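Local coordinates for glucose-6-phosphate isomerase (PDB 6OTU), which catalyses the reversible isomerization of glucose-6-phosphate to fructose-6-phosphate, at residues I31-A35 / S36-S40. Residues are numbered along the deposited sequence; the frame is centred on the assembly and turned at random.
Sequences IDLTA and SGCLS
The thiol of C38 turns back over the chain that precedes it, its SG lying 3.7 Å from CD1 of I31 and 4.1 Å from CD2 of L33. With SG anti to the backbone N (chi1 167°), the side chain reaches across the bend instead of following the chain onward; short, with a polarisable sulfur, it fits between the methyl of I31 and the carbonyl O of D32, 3.7 Å from SG. I31 meets it with the end of a fully extended chain, CG1 and CD1 both trans, so that a methyl touches the sulfur. L33 presents one branch only: its CD2 serves both C38 and L39, whose own CD2 is 4.1 Å away, the two leucines meeting methyl to methyl at a slant. Behind them the leucines rest on helix 422-439, L33 against A438 and L39 against L435 and Q439.

Two consecutive beta turns sharing A35 bring these groups together. The type I turn D32-A35 is closed by A35 N to D32 O (3.2 Å), and D32 also starts an Asx turn: its OD1 receives T34 N at 2.9 Å from well above the carboxylate plane, and T34 OG1 at 2.6 Å on the syn side, close to that plane. N453 ND2 is a further donor to OD1. The type II turn A35-C38 closes through C38 N to A35 O (3.0 Å, N-H...O 145°), and G37 takes the positive phi (74°) that glycine accommodates most easily. S40 then caps helix 41-46 through OG to R43 N.

Thus in this surface loop, remote from the active site, I31, L33, C38 and L39 supply apolar contacts, while N453 and R62 tie its backbone to neighbouring chain. The T34 donors brace the first turn and, with N453, would be expected to favour ionised D32.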
loop_
_atom_site.group_PDB
_atom_site.type_symbol
_atom_site.label_atom_id
_atom_site.label_comp_id
_atom_site.label_asym_id
_atom_site.label_seq_id
_atom_site.Cartn_x
_atom_site.Cartn_y
_atom_site.Cartn_z
ATOM N N ILE A 31 7.477 25.519 14.897
ATOM C CA ILE A 31 6.263 26.280 15.166
ATOM C C ILE A 31 5.171 25.339 15.670
ATOM O O ILE A 31 5.093 24.162 15.276
ATOM C CB ILE A 31 5.821 27.082 13.923
ATOM C CG1 ILE A 31 4.709 28.074 14.291
ATOM C CG2 ILE A 31 5.373 26.181 12.766
ATOM C CD1 ILE A 31 4.226 28.951 13.124
ATOM N N ASP A 32 4.359 25.843 16.602
ATOM C CA ASP A 32 3.261 25.086 17.200
ATOM C C ASP A 32 1.993 25.356 16.394
ATOM O O ASP A 32 1.347 26.401 16.551
ATOM C CB ASP A 32 3.099 25.463 18.669
ATOM C CG ASP A 32 1.895 24.786 19.335
ATOM O OD1 ASP A 32 1.343 23.803 18.789
ATOM O OD2 ASP A 32 1.499 25.244 20.427
ATOM N N LEU A 33 1.630 24.409 15.522
ATOM C CA LEU A 33 0.435 24.603 14.708
ATOM C C LEU A 33 -0.849 24.547 15.525
ATOM O O LEU A 33 -1.905 24.884 14.987
ATOM C CB LEU A 33 0.387 23.571 13.574
ATOM C CG LEU A 33 1.585 23.601 12.623
ATOM C CD1 LEU A 33 1.665 22.351 11.717
ATOM C CD2 LEU A 33 1.608 24.893 11.792
ATOM N N THR A 34 -0.799 24.122 16.795
ATOM C CA THR A 34 -2.000 24.095 17.620
ATOM C C THR A 34 -2.239 25.392 18.386
ATOM O O THR A 34 -3.298 25.533 19.004
ATOM C CB THR A 34 -1.960 22.961 18.647
ATOM O OG1 THR A 34 -1.032 23.303 19.684
ATOM C CG2 THR A 34 -1.596 21.606 18.025
ATOM N N ALA A 35 -1.283 26.324 18.395
ATOM C CA ALA A 35 -1.488 27.598 19.081
ATOM C C ALA A 35 -2.605 28.383 18.416
ATOM O O ALA A 35 -2.651 28.491 17.188
ATOM C CB ALA A 35 -0.201 28.422 19.081
ATOM N N SER A 36 -3.495 28.951 19.232
ATOM C CA SER A 36 -4.668 29.638 18.708
ATOM C C SER A 36 -4.256 30.756 17.758
ATOM O O SER A 36 -3.299 31.490 18.017
ATOM C CB SER A 36 -5.516 30.190 19.851
ATOM O OG SER A 36 -5.263 31.567 20.042
ATOM N N GLY A 37 -4.949 30.839 16.622
ATOM C CA GLY A 37 -4.650 31.830 15.605
ATOM C C GLY A 37 -3.403 31.609 14.770
ATOM O O GLY A 37 -3.025 32.512 14.017
ATOM N N CYS A 38 -2.744 30.446 14.864
ATOM C CA CYS A 38 -1.515 30.245 14.094
ATOM C C CYS A 38 -1.808 30.064 12.609
ATOM O O CYS A 38 -1.037 30.528 11.761
ATOM C CB CYS A 38 -0.734 29.045 14.623
ATOM S SG CYS A 38 0.609 28.489 13.529
ATOM N N LEU A 39 -2.907 29.386 12.272
ATOM C CA LEU A 39 -3.288 29.164 10.875
ATOM C C LEU A 39 -4.138 30.341 10.386
ATOM O O LEU A 39 -5.336 30.232 10.099
ATOM C CB LEU A 39 -4.011 27.832 10.728
ATOM C CG LEU A 39 -3.191 26.570 11.044
ATOM C CD1 LEU A 39 -3.955 25.326 10.631
ATOM C CD2 LEU A 39 -1.829 26.595 10.378
ATOM N N SER A 40 -3.471 31.489 10.288
ATOM C CA SER A 40 -4.081 32.753 9.911
ATOM C C SER A 40 -4.235 32.851 8.398
ATOM O O SER A 40 -3.657 32.068 7.631
ATOM C CB SER A 40 -3.228 33.913 10.399
ATOM O OG SER A 40 -1.984 33.926 9.722
#